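Local coordinates for protein pyoverdine synthetase F (Pseudomonas aeruginosa PAO1, PDB 6CUL) that belongs to the bacterial pyoverdine synthetase proteins and folds as an alpha/beta protein around a mixed seven-stranded sheet, at residues A[38-43]-A[262-267]; A[42-47]-A[92-97]; A[31-36]-A[251-256]. One frame throughout, in Å; residues are numbered along the deposited sequence.

Interaction 1. Residues A[38-43]-A[262-267]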
ATOM      1  N   GLU A  38      -4.514  -0.701   9.463  1.00 35.08           N
ATOM      2  CA  GLU A  38      -4.641  -0.722  10.906  1.00 37.41           C
ATOM      3  C   GLU A  38      -4.059   0.534  11.523  1.00 32.38           C
ATOM      4  O   GLU A  38      -4.612   1.032  12.431  1.00 35.90           O
ATOM      5  CB  GLU A  38      -4.028  -1.945  11.536  1.00 32.58           C
ATOM      6  CG  GLU A  38      -4.445  -2.095  12.960  1.00 28.90           C
ATOM      7  CD  GLU A  38      -4.158  -3.426  13.523  1.00 36.15           C
ATOM      8  OE1 GLU A  38      -3.473  -4.165  12.908  1.00 38.06           O
ATOM      9  OE2 GLU A  38      -4.625  -3.750  14.584  1.00 47.33           O
ATOM     10  N   SER A  39      -2.951   0.997  11.007  1.00 24.45           N
ATOM     11  CA  SER A  39      -2.421   2.187  11.499  1.00 27.14           C
ATOM     12  C   SER A  39      -3.351   3.366  11.242  1.00 30.40           C
ATOM     13  O   SER A  39      -3.451   4.158  12.080  1.00 26.61           O
ATOM     14  CB  SER A  39      -1.017   2.455  10.986  1.00 36.42           C
ATOM     15  OG  SER A  39      -0.366   3.174  11.930  1.00 27.04           O
ATOM     16  N   LEU A  40      -3.941   3.459  10.072  1.00 24.08           N
ATOM     17  CA  LEU A  40      -4.903   4.477   9.689  1.00 25.54           C
ATOM     18  C   LEU A  40      -6.177   4.419  10.493  1.00 24.01           C
ATOM     19  O   LEU A  40      -6.714   5.394  10.801  1.00 23.59           O
ATOM     20  CB  LEU A  40      -5.182   4.424   8.208  1.00 17.24           C
ATOM     21  CG  LEU A  40      -5.951   5.480   7.516  1.00 14.61           C
ATOM     22  CD1 LEU A  40      -5.266   6.777   7.703  1.00 25.77           C
ATOM     23  CD2 LEU A  40      -6.065   5.187   6.058  1.00 28.18           C
ATOM     24  N   VAL A  41      -6.631   3.239  10.782  1.00 27.37           N
ATOM     25  CA  VAL A  41      -7.776   3.067  11.651  1.00 29.85           C
ATOM     26  C   VAL A  41      -7.454   3.613  13.044  1.00 30.37           C
ATOM     27  O   VAL A  41      -8.189   4.354  13.553  1.00 23.14           O
ATOM     28  CB  VAL A  41      -8.256   1.619  11.671  1.00 18.72           C
ATOM     29  CG1 VAL A  41      -9.212   1.370  12.798  1.00 25.38           C
ATOM     30  CG2 VAL A  41      -8.879   1.276  10.358  1.00 30.30           C
ATOM     31  N   GLU A  42      -6.319   3.286  13.593  1.00 25.37           N
ATOM     32  CA  GLU A  42      -5.907   3.850  14.834  1.00 23.49           C
ATOM     33  C   GLU A  42      -5.759   5.378  14.781  1.00 28.14           C
ATOM     34  O   GLU A  42      -6.074   6.015  15.714  1.00 23.92           O
ATOM     35  CB  GLU A  42      -4.613   3.248  15.244  1.00 24.48           C
ATOM     36  CG  GLU A  42      -4.714   1.784  15.469  1.00 34.90           C
ATOM     37  CD  GLU A  42      -3.409   1.113  15.691  1.00 28.16           C
ATOM     38  OE1 GLU A  42      -3.448   0.021  16.151  1.00 28.39           O
ATOM     39  OE2 GLU A  42      -2.405   1.691  15.426  1.00 18.44           O
ATOM     40  N   ALA A  43      -5.251   5.901  13.680  1.00 22.83           N
ATOM     41  CA  ALA A  43      -5.131   7.298  13.486  1.00 25.03           C
ATOM     42  C   ALA A  43      -6.462   7.968  13.437  1.00 22.71           C
ATOM     43  O   ALA A  43      -6.652   8.920  14.104  1.00 26.00           O
ATOM     44  CB  ALA A  43      -4.394   7.594  12.210  1.00 26.24           C
ATOM     45  N   PRO A 262       3.734   7.632   9.578  1.00 30.42           N
ATOM     46  CA  PRO A 262       3.759   9.083   9.704  1.00 31.16           C
ATOM     47  C   PRO A 262       3.521   9.820   8.409  1.00 26.02           C
ATOM     48  O   PRO A 262       2.775  10.753   8.410  1.00 26.65           O
ATOM     49  CB  PRO A 262       5.139   9.364  10.251  1.00 22.66           C
ATOM     50  CG  PRO A 262       5.578   8.099  10.838  1.00 24.00           C
ATOM     51  CD  PRO A 262       4.982   7.028  10.034  1.00 21.23           C
ATOM     52  N   ALA A 263       4.110   9.395   7.343  1.00 23.82           N
ATOM     53  CA  ALA A 263       3.881  10.081   6.139  1.00 30.19           C
ATOM     54  C   ALA A 263       2.434  10.008   5.725  1.00 30.93           C
ATOM     55  O   ALA A 263       1.924  10.968   5.296  1.00 23.84           O
ATOM     56  CB  ALA A 263       4.799   9.583   5.043  1.00 25.26           C
ATOM     57  N   LEU A 264       1.800   8.870   5.822  1.00 32.63           N
ATOM     58  CA  LEU A 264       0.457   8.809   5.439  1.00 27.75           C
ATOM     59  C   LEU A 264      -0.418   9.704   6.297  1.00 25.92           C
ATOM     60  O   LEU A 264      -1.248  10.323   5.776  1.00 17.15           O
ATOM     61  CB  LEU A 264      -0.037   7.384   5.432  1.00 44.50           C
ATOM     62  CG  LEU A 264      -1.516   7.107   5.451  1.00 18.24           C
ATOM     63  CD1 LEU A 264      -2.206   7.469   4.183  1.00 15.13           C
ATOM     64  CD2 LEU A 264      -1.733   5.706   5.906  1.00 16.10           C
ATOM     65  N   HIS A 265      -0.267   9.703   7.597  1.00 26.34           N
ATOM     66  CA  HIS A 265      -1.054  10.590   8.420  1.00 26.54           C
ATOM     67  C   HIS A 265      -0.744  12.090   8.264  1.00 28.09           C
ATOM     68  O   HIS A 265      -1.604  12.849   8.051  1.00 29.89           O
ATOM     69  CB  HIS A 265      -0.976  10.189   9.862  1.00 30.24           C
ATOM     70  CG  HIS A 265      -1.089   8.709  10.096  1.00 34.80           C
ATOM     71  ND1 HIS A 265      -0.701   8.114  11.265  1.00 30.97           N
ATOM     72  CD2 HIS A 265      -1.439   7.708   9.269  1.00 30.87           C
ATOM     73  CE1 HIS A 265      -0.842   6.821  11.158  1.00 33.98           C
ATOM     74  NE2 HIS A 265      -1.281   6.549   9.958  1.00 35.03           N
ATOM     75  N   GLU A 266       0.498  12.481   8.299  1.00 29.00           N
ATOM     76  CA  GLU A 266       0.824  13.854   8.083  1.00 34.96           C
ATOM     77  C   GLU A 266       0.397  14.298   6.710  1.00 34.12           C
ATOM     78  O   GLU A 266      -0.089  15.346   6.614  1.00 27.32           O
ATOM     79  CB  GLU A 266       2.290  14.140   8.242  1.00 40.38           C
ATOM     80  CG  GLU A 266       2.755  14.327   9.659  1.00 35.22           C
ATOM     81  CD  GLU A 266       4.168  14.805   9.750  1.00 43.62           C
ATOM     82  OE1 GLU A 266       5.065  14.257   9.123  1.00 39.59           O
ATOM     83  OE2 GLU A 266       4.365  15.760  10.459  1.00 41.51           O
ATOM     84  N   GLY A 267       0.560  13.460   5.705  1.00 30.78           N
ATOM     85  CA  GLY A 267       0.112  13.783   4.398  1.00 34.90           C
ATOM     86  C   GLY A 267      -1.400  13.989   4.338  1.00 34.62           C
ATOM     87  O   GLY A 267      -1.811  14.886   3.718  1.00 31.56           O
TER
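The imidazole of H265 meets helix 36-46 with one face and an edge. A43 stands over that face: its CB lies 3.8 Å from the centroid of the H265 ring and only 10° off the ring normal, a CH-pi contact directed almost straight down onto the middle of the ring. At the edge, in the ring plane, S39 OG approaches H265 CE1 to 3.8 Å. S39 and A43 are one helical turn apart, so the ring spans a single turn of the helix facing it. The side chain gets there because CG of H265 is anti to its carbonyl carbon (chi1 -43°), which places the base of the ring beside the backbone N. L40 adds an aliphatic flank, its CD1 4.2 Å from H265 CD2.

This is a helix-helix contact between the long C-terminal helix 248-271 and helix 36-46, which follows the small hairpin 23-32. The two local axes run in roughly the same direction, 10.4 Å apart at their closest, with a crossing angle of -41°. P262 has no N-H to give to the preceding turn, and the C-terminal helix is kinked there, just ahead of the residues that touch.

Beside the imidazole the packing turns purely apolar. L40 and L264 cross at about a right angle, and their branches meet at L40 CD1 and L264 CD2, 4.1 Å apart. L49 of helix 49-52 packs against L40, A43 and H265 together, while F261 and L268 of the C-terminal helix touch S39 and L40 respectively.

Interaction 2. Residues A[42-47]-A[92-97]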
ATOM      1  N   GLU A  42      -6.319   3.286  13.593  1.00 25.37           N
ATOM      2  CA  GLU A  42      -5.907   3.850  14.834  1.00 23.49           C
ATOM      3  C   GLU A  42      -5.759   5.378  14.781  1.00 28.14           C
ATOM      4  O   GLU A  42      -6.074   6.015  15.714  1.00 23.92           O
ATOM      5  CB  GLU A  42      -4.613   3.248  15.244  1.00 24.48           C
ATOM      6  CG  GLU A  42      -4.714   1.784  15.469  1.00 34.90           C
ATOM      7  CD  GLU A  42      -3.409   1.113  15.691  1.00 28.16           C
ATOM      8  OE1 GLU A  42      -3.448   0.021  16.151  1.00 28.39           O
ATOM      9  OE2 GLU A  42      -2.405   1.691  15.426  1.00 18.44           O
ATOM     10  N   ALA A  43      -5.251   5.901  13.680  1.00 22.83           N
ATOM     11  CA  ALA A  43      -5.131   7.298  13.486  1.00 25.03           C
ATOM     12  C   ALA A  43      -6.462   7.968  13.437  1.00 22.71           C
ATOM     13  O   ALA A  43      -6.652   8.920  14.104  1.00 26.00           O
ATOM     14  CB  ALA A  43      -4.394   7.594  12.210  1.00 26.24           C
ATOM     15  N   LEU A  44      -7.384   7.463  12.661  1.00 24.38           N
ATOM     16  CA  LEU A  44      -8.697   8.015  12.637  1.00 27.92           C
ATOM     17  C   LEU A  44      -9.353   7.888  14.018  1.00 29.78           C
ATOM     18  O   LEU A  44     -10.126   8.708  14.354  1.00 31.37           O
ATOM     19  CB  LEU A  44      -9.569   7.413  11.553  1.00 28.64           C
ATOM     20  CG  LEU A  44      -9.253   7.565  10.087  1.00 37.29           C
ATOM     21  CD1 LEU A  44     -10.202   6.848   9.200  1.00 32.81           C
ATOM     22  CD2 LEU A  44      -9.003   8.968   9.587  1.00 36.22           C
ATOM     23  N   ASN A  45      -9.162   6.809  14.729  1.00 30.36           N
ATOM     24  CA  ASN A  45      -9.755   6.722  16.025  1.00 31.60           C
ATOM     25  C   ASN A  45      -9.164   7.606  17.110  1.00 30.78           C
ATOM     26  O   ASN A  45      -9.804   8.414  17.644  1.00 33.08           O
ATOM     27  CB  ASN A  45      -9.663   5.294  16.550  1.00 36.10           C
ATOM     28  CG  ASN A  45     -10.555   4.326  15.837  1.00 35.56           C
ATOM     29  OD1 ASN A  45     -11.629   4.629  15.440  1.00 45.79           O
ATOM     30  ND2 ASN A  45     -10.099   3.131  15.726  1.00 33.44           N
ATOM     31  N   GLN A  46      -7.899   7.508  17.342  1.00 25.87           N
ATOM     32  CA  GLN A  46      -7.279   8.225  18.402  1.00 33.27           C
ATOM     33  C   GLN A  46      -6.752   9.680  18.166  1.00 35.98           C
ATOM     34  O   GLN A  46      -6.166  10.213  19.033  1.00 32.84           O
ATOM     35  CB  GLN A  46      -6.125   7.372  18.942  1.00 39.60           C
ATOM     36  CG  GLN A  46      -4.894   7.364  18.029  1.00 46.13           C
ATOM     37  CD  GLN A  46      -3.813   6.380  18.383  1.00 52.30           C
ATOM     38  OE1 GLN A  46      -3.935   5.669  19.350  1.00 48.66           O
ATOM     39  NE2 GLN A  46      -2.734   6.357  17.610  1.00 33.52           N
ATOM     40  N   THR A  47      -6.946  10.282  17.022  1.00 33.22           N
ATOM     41  CA  THR A  47      -6.393  11.575  16.762  1.00 28.81           C
ATOM     42  C   THR A  47      -7.311  12.483  16.012  1.00 34.80           C
ATOM     43  O   THR A  47      -8.268  12.096  15.525  1.00 33.83           O
ATOM     44  CB  THR A  47      -5.099  11.455  15.976  1.00 20.06           C
ATOM     45  OG1 THR A  47      -5.364  11.011  14.664  1.00 27.93           O
ATOM     46  CG2 THR A  47      -4.168  10.529  16.597  1.00 29.97           C
ATOM     47  N   LEU A  92     -11.706  -5.516  14.424  1.00 46.33           N
ATOM     48  CA  LEU A  92     -11.341  -4.130  14.473  1.00 48.12           C
ATOM     49  C   LEU A  92     -12.483  -3.181  14.209  1.00 53.98           C
ATOM     50  O   LEU A  92     -13.285  -3.443  13.366  1.00 49.50           O
ATOM     51  CB  LEU A  92     -10.181  -3.864  13.516  1.00 49.13           C
ATOM     52  CG  LEU A  92      -9.409  -2.557  13.609  1.00 42.95           C
ATOM     53  CD1 LEU A  92      -9.109  -2.244  15.053  1.00 50.21           C
ATOM     54  CD2 LEU A  92      -8.146  -2.602  12.799  1.00 39.91           C
ATOM     55  N   GLN A  93     -12.477  -2.040  14.880  1.00 56.03           N
ATOM     56  CA  GLN A  93     -13.504  -1.014  14.695  1.00 55.81           C
ATOM     57  C   GLN A  93     -12.927   0.291  14.160  1.00 51.98           C
ATOM     58  O   GLN A  93     -11.952   0.747  14.655  1.00 41.39           O
ATOM     59  CB  GLN A  93     -14.162  -0.671  16.012  1.00 58.63           C
ATOM     60  CG  GLN A  93     -14.193  -1.780  17.042  1.00 73.49           C
ATOM     61  CD  GLN A  93     -12.844  -2.061  17.659  1.00 76.75           C
ATOM     62  OE1 GLN A  93     -11.804  -1.797  17.064  1.00 65.98           O
ATOM     63  NE2 GLN A  93     -12.859  -2.622  18.842  1.00 72.24           N
ATOM     64  N   VAL A  94     -13.506   0.881  13.135  1.00 53.32           N
ATOM     65  CA  VAL A  94     -13.007   2.167  12.705  1.00 63.36           C
ATOM     66  C   VAL A  94     -14.122   3.153  12.885  1.00 61.52           C
ATOM     67  O   VAL A  94     -15.123   2.981  12.238  1.00 68.13           O
ATOM     68  CB  VAL A  94     -12.618   2.230  11.221  1.00 65.95           C
ATOM     69  CG1 VAL A  94     -13.706   1.670  10.344  1.00 58.01           C
ATOM     70  CG2 VAL A  94     -12.313   3.650  10.812  1.00 48.58           C
ATOM     71  N   GLN A  95     -13.946   4.169  13.723  1.00 57.36           N
ATOM     72  CA  GLN A  95     -14.935   5.197  13.929  1.00 63.39           C
ATOM     73  C   GLN A  95     -16.282   4.619  14.213  1.00 67.64           C
ATOM     74  O   GLN A  95     -17.208   4.923  13.520  1.00 67.67           O
ATOM     75  CB  GLN A  95     -15.018   6.148  12.747  1.00 70.14           C
ATOM     76  CG  GLN A  95     -15.803   7.413  13.080  1.00 71.20           C
ATOM     77  CD  GLN A  95     -17.270   7.385  12.684  1.00 62.63           C
ATOM     78  OE1 GLN A  95     -17.751   6.430  12.103  1.00 53.43           O
ATOM     79  NE2 GLN A  95     -17.984   8.431  13.055  1.00 50.36           N
ATOM     80  N   GLY A  96     -16.385   3.706  15.149  1.00 63.58           N
ATOM     81  CA  GLY A  96     -17.682   3.115  15.374  1.00 61.53           C
ATOM     82  C   GLY A  96     -18.310   2.414  14.183  1.00 65.08           C
ATOM     83  O   GLY A  96     -19.476   2.553  13.992  1.00 77.95           O
ATOM     84  N   LYS A  97     -17.527   1.730  13.358  1.00 72.67           N
ATOM     85  CA  LYS A  97     -17.988   0.957  12.239  1.00 73.08           C
ATOM     86  C   LYS A  97     -17.099  -0.273  12.306  1.00 75.54           C
ATOM     87  O   LYS A  97     -15.905  -0.145  12.493  1.00 78.09           O
ATOM     88  CB  LYS A  97     -17.716   1.626  10.897  1.00 64.06           C
ATOM     89  CG  LYS A  97     -18.237   3.020  10.676  1.00 77.04           C
ATOM     90  CD  LYS A  97     -17.982   3.430   9.234  1.00 80.53           C
ATOM     91  CE  LYS A  97     -18.265   4.893   8.954  1.00 66.27           C
ATOM     92  NZ  LYS A  97     -18.336   5.198   7.514  1.00 59.19           N
TER
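N45 grips the backbone around V94 with both ends of its side-chain amide. N45 OD1 accepts from the N-H of Q95, with OD1 and N 2.9 Å apart and the bond nearly straight at 167°; the donor lies in the plane of the carbonyl group of N45. On the other limb, N45 ND2 donates to Q93 O over 3.2 Å, again close to linear (171°), and that oxygen sits nearly in the amide plane of N45. One flat group therefore satisfies a C=O and an N-H two residues apart on the loop, much as the N-H and C=O of one residue in a parallel strand would.

The loop it holds is a tight reverse turn. V94 N bonds to K97 O at 2.7 Å, a weak bond returns from K97 N to V94 O, and Q95 and G96 between them both have positive phi, close to a type I' beta turn. Further back, L92 pairs with L99 through the backbone, and K97 NZ forms a salt bridge with E54.

Moving inward, L44 and V94 lie side by side and point the same way, with L44 CD1 4.2 Å from V94 CG2. CG2 is the V94 branch anti to the backbone N, and it faces the helix. V41, one turn before L44–N45 on helix 36-46, packs on V94 and L92, while L49 touches L44 and L102 touches V94.

The polar grip thus lies on the solvent-exposed side and the leucine-valine contact on the buried side. Because one amide limb must accept and the other donate, the bonding pattern selects one of the two flip states of N45 and probably sets how the end of helix 36-46 meets the turn.

Interaction 3. Residues A[31-36]-A[251-256]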
ATOM      1  N   ARG A  31       7.773  -8.861  16.398  1.00 26.78           N
ATOM      2  CA  ARG A  31       7.130  -7.601  16.322  1.00 24.45           C
ATOM      3  C   ARG A  31       5.862  -7.926  15.529  1.00 26.16           C
ATOM      4  O   ARG A  31       5.857  -8.702  14.638  1.00 25.51           O
ATOM      5  CB  ARG A  31       7.995  -6.641  15.513  1.00 29.59           C
ATOM      6  CG  ARG A  31       8.376  -5.317  16.125  1.00 37.67           C
ATOM      7  CD  ARG A  31       9.274  -5.493  17.310  1.00 40.35           C
ATOM      8  NE  ARG A  31       9.900  -4.315  17.868  1.00 27.65           N
ATOM      9  CZ  ARG A  31      10.725  -4.376  18.890  1.00 37.96           C
ATOM     10  NH1 ARG A  31      11.046  -5.518  19.404  1.00 53.69           N
ATOM     11  NH2 ARG A  31      11.235  -3.310  19.420  1.00 38.23           N
ATOM     12  N   TYR A  32       4.790  -7.276  15.835  1.00 30.00           N
ATOM     13  CA  TYR A  32       3.560  -7.456  15.108  1.00 30.50           C
ATOM     14  C   TYR A  32       3.566  -6.620  13.839  1.00 28.48           C
ATOM     15  O   TYR A  32       3.694  -5.454  13.900  1.00 30.30           O
ATOM     16  CB  TYR A  32       2.384  -7.092  16.000  1.00 31.89           C
ATOM     17  CG  TYR A  32       1.067  -7.065  15.316  1.00 32.93           C
ATOM     18  CD1 TYR A  32       0.340  -8.213  15.094  1.00 28.42           C
ATOM     19  CD2 TYR A  32       0.559  -5.905  14.900  1.00 31.24           C
ATOM     20  CE1 TYR A  32      -0.841  -8.174  14.472  1.00 26.07           C
ATOM     21  CE2 TYR A  32      -0.617  -5.860  14.282  1.00 38.76           C
ATOM     22  CZ  TYR A  32      -1.320  -6.994  14.077  1.00 34.50           C
ATOM     23  OH  TYR A  32      -2.467  -6.818  13.434  1.00 30.90           O
HETATM   24  N   MSE A  33       3.416  -7.239  12.687  1.00 31.18           N
HETATM   25  CA  MSE A  33       3.465  -6.528  11.414  1.00 36.67           C
HETATM   26  C   MSE A  33       2.144  -5.917  11.142  1.00 39.16           C
HETATM   27  O   MSE A  33       1.315  -6.515  10.520  1.00 41.13           O
HETATM   28  CB  MSE A  33       3.810  -7.460  10.274  1.00 30.93           C
HETATM   29  CG  MSE A  33       4.090  -6.852   8.923  1.00 31.05           C
HETATM   30 SE   MSE A  33       5.450  -5.501   8.837  1.00 39.58          SE
HETATM   31  CE  MSE A  33       6.954  -6.577   8.462  1.00 23.14           C
ATOM     32  N   LYS A  34       1.934  -4.735  11.672  1.00 41.33           N
ATOM     33  CA  LYS A  34       0.697  -4.036  11.562  1.00 33.68           C
ATOM     34  C   LYS A  34       0.537  -3.554  10.160  1.00 33.24           C
ATOM     35  O   LYS A  34       1.487  -3.203   9.562  1.00 32.75           O
ATOM     36  CB  LYS A  34       0.713  -2.860  12.516  1.00 35.87           C
ATOM     37  CG  LYS A  34      -0.566  -2.099  12.681  1.00 29.70           C
ATOM     38  CD  LYS A  34      -0.309  -0.801  13.363  1.00 29.08           C
ATOM     39  CE  LYS A  34      -0.275  -0.907  14.871  1.00 35.58           C
ATOM     40  NZ  LYS A  34      -0.110   0.346  15.624  1.00 26.19           N
ATOM     41  N   SER A  35      -0.667  -3.591   9.654  1.00 28.24           N
ATOM     42  CA  SER A  35      -0.949  -3.097   8.362  1.00 26.17           C
ATOM     43  C   SER A  35      -1.055  -1.605   8.283  1.00 28.88           C
ATOM     44  O   SER A  35      -1.154  -0.934   9.240  1.00 24.23           O
ATOM     45  CB  SER A  35      -2.192  -3.707   7.818  1.00 23.85           C
ATOM     46  OG  SER A  35      -3.306  -3.198   8.384  1.00 31.90           O
ATOM     47  N   VAL A  36      -0.963  -1.112   7.081  1.00 39.34           N
ATOM     48  CA  VAL A  36      -1.145   0.283   6.815  1.00 35.46           C
ATOM     49  C   VAL A  36      -2.547   0.727   7.183  1.00 34.24           C
ATOM     50  O   VAL A  36      -2.693   1.778   7.673  1.00 34.82           O
ATOM     51  CB  VAL A  36      -0.869   0.615   5.387  1.00 30.00           C
ATOM     52  CG1 VAL A  36      -1.164   2.046   5.115  1.00 36.91           C
ATOM     53  CG2 VAL A  36       0.553   0.332   5.073  1.00 37.79           C
ATOM     54  N   LEU A 251      13.515  -4.215   8.027  1.00 34.63           N
ATOM     55  CA  LEU A 251      13.407  -2.987   7.274  1.00 42.31           C
ATOM     56  C   LEU A 251      11.963  -2.567   6.969  1.00 38.17           C
ATOM     57  O   LEU A 251      11.644  -1.457   7.150  1.00 42.42           O
ATOM     58  CB  LEU A 251      14.231  -3.048   6.001  1.00 48.20           C
ATOM     59  CG  LEU A 251      14.348  -1.776   5.184  1.00 50.45           C
ATOM     60  CD1 LEU A 251      14.486  -0.567   6.056  1.00 54.74           C
ATOM     61  CD2 LEU A 251      15.526  -1.851   4.281  1.00 38.77           C
ATOM     62  N   ARG A 252      11.120  -3.498   6.582  1.00 43.44           N
ATOM     63  CA  ARG A 252       9.742  -3.207   6.310  1.00 40.53           C
ATOM     64  C   ARG A 252       9.041  -2.680   7.514  1.00 33.51           C
ATOM     65  O   ARG A 252       8.398  -1.733   7.410  1.00 31.89           O
ATOM     66  CB  ARG A 252       8.978  -4.457   5.862  1.00 24.76           C
ATOM     67  CG  ARG A 252       9.245  -4.931   4.455  1.00 44.08           C
ATOM     68  CD  ARG A 252       8.197  -5.884   3.858  1.00 35.46           C
ATOM     69  NE  ARG A 252       7.545  -6.776   4.736  1.00 23.10           N
ATOM     70  CZ  ARG A 252       7.571  -8.068   4.613  1.00 22.36           C
ATOM     71  NH1 ARG A 252       8.188  -8.639   3.651  1.00 14.28           N
ATOM     72  NH2 ARG A 252       6.928  -8.775   5.468  1.00 36.90           N
ATOM     73  N   TRP A 253       9.195  -3.346   8.634  1.00 33.41           N
ATOM     74  CA  TRP A 253       8.598  -2.915   9.855  1.00 32.87           C
ATOM     75  C   TRP A 253       9.150  -1.535  10.221  1.00 31.33           C
ATOM     76  O   TRP A 253       8.421  -0.674  10.345  1.00 30.88           O
ATOM     77  CB  TRP A 253       8.892  -3.961  10.954  1.00 28.17           C
ATOM     78  CG  TRP A 253       8.074  -3.879  12.189  1.00 33.40           C
ATOM     79  CD1 TRP A 253       6.956  -4.548  12.466  1.00 24.79           C
ATOM     80  CD2 TRP A 253       8.325  -3.062  13.305  1.00 33.21           C
ATOM     81  NE1 TRP A 253       6.494  -4.208  13.650  1.00 27.59           N
ATOM     82  CE2 TRP A 253       7.322  -3.290  14.203  1.00 25.07           C
ATOM     83  CE3 TRP A 253       9.317  -2.147  13.632  1.00 23.83           C
ATOM     84  CZ2 TRP A 253       7.267  -2.627  15.408  1.00 34.38           C
ATOM     85  CZ3 TRP A 253       9.253  -1.507  14.775  1.00 29.72           C
ATOM     86  CH2 TRP A 253       8.241  -1.739  15.671  1.00 29.92           C
ATOM     87  N   ASN A 254      10.417  -1.329  10.256  1.00 34.69           N
ATOM     88  CA  ASN A 254      10.873  -0.039  10.608  1.00 31.70           C
ATOM     89  C   ASN A 254      10.427   1.113   9.688  1.00 34.83           C
ATOM     90  O   ASN A 254      10.103   2.153  10.149  1.00 34.97           O
ATOM     91  CB  ASN A 254      12.348  -0.076  10.681  1.00 30.62           C
ATOM     92  CG  ASN A 254      12.830  -0.807  11.873  1.00 32.48           C
ATOM     93  OD1 ASN A 254      12.099  -1.147  12.724  1.00 29.21           O
ATOM     94  ND2 ASN A 254      14.077  -1.043  11.912  1.00 41.09           N
ATOM     95  N   ASN A 255      10.464   0.936   8.396  1.00 29.99           N
ATOM     96  CA  ASN A 255       9.967   1.946   7.518  1.00 26.49           C
ATOM     97  C   ASN A 255       8.456   2.124   7.713  1.00 30.46           C
ATOM     98  O   ASN A 255       7.993   3.196   7.650  1.00 33.39           O
ATOM     99  CB  ASN A 255      10.348   1.704   6.088  1.00 30.38           C
ATOM    100  CG  ASN A 255      10.375   2.961   5.293  1.00 30.22           C
ATOM    101  OD1 ASN A 255      10.890   3.952   5.726  1.00 25.30           O
ATOM    102  ND2 ASN A 255       9.787   2.930   4.151  1.00 18.41           N
ATOM    103  N   PHE A 256       7.720   1.047   7.914  1.00 33.17           N
ATOM    104  CA  PHE A 256       6.318   1.148   8.202  1.00 30.40           C
ATOM    105  C   PHE A 256       6.162   1.882   9.486  1.00 32.84           C
ATOM    106  O   PHE A 256       5.335   2.695   9.540  1.00 38.75           O
ATOM    107  CB  PHE A 256       5.683  -0.164   8.524  1.00 31.76           C
ATOM    108  CG  PHE A 256       4.965  -0.816   7.422  1.00 36.93           C
ATOM    109  CD1 PHE A 256       5.242  -0.549   6.138  1.00 35.91           C
ATOM    110  CD2 PHE A 256       4.062  -1.829   7.704  1.00 39.44           C
ATOM    111  CE1 PHE A 256       4.584  -1.233   5.144  1.00 39.40           C
ATOM    112  CE2 PHE A 256       3.423  -2.503   6.733  1.00 33.47           C
ATOM    113  CZ  PHE A 256       3.669  -2.206   5.465  1.00 42.33           C
TER
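W253 presents an edge to Y32 and a face to R31. At the edge, W253 NE1 donates to Y32 O over 3.1 Å at 150°; the donor stands above that carbonyl's plane, although the oxygen lies close to the plane of the indole. R31 comes over the indole face, its CB 3.7 Å from the centroid of the five-membered ring of W253 and offset toward the rim. The model is too tight here beyond CB, and the detail of how the rest of R31 lies on the indole is doubtful.

M33, a selenomethionine at the centre of an inverse gamma turn, reaches two aromatics of the helix, W253 and F256. Its SE is 4.0 Å from W253 CD1 and 4.1 Å from F256 CD2, an oblique Met-aromatic contact with each ring. Its chi3, turned to 91°, puts the methyl CE 3.7 Å from R252 NH2.

F256 has V36 CG2 over one face, 4.0 Å from its CZ, and K34 O near the ring plane, 3.5 Å from CD2. S35, the N-cap of helix 36-46, bonds through OG to E38 N; K34 NZ pairs with E42, and Y32 OH with E38.

The indole N-H makes the one directional bond between the two segments and ties the edge of W253 to the strand end, whereas the selenium and phenyl contacts around it are non-directional.

How the interactions relate
Following the chain from the N terminus, residues 31-36 leave the small hairpin 23-32 and lead through a short turn into helix 36-46, so all three contacts start within some seventeen residues. Interaction 2 closes the shortest loop, returning at 92-97 after helices 49-52 and 67-72, and it is nested inside the loop closed by interaction 3. Interactions 3 and 1 close on successive parts of helix 248-271; their segments alternate along the chain, so these two loops cross. The sites also touch directly: V36 packs on L264, V41 CG1 on Q93 O, and interactions 1 and 2 share E42. Helix 36-46 is thereby tied to the C-terminal helix and to the 92-97 turn.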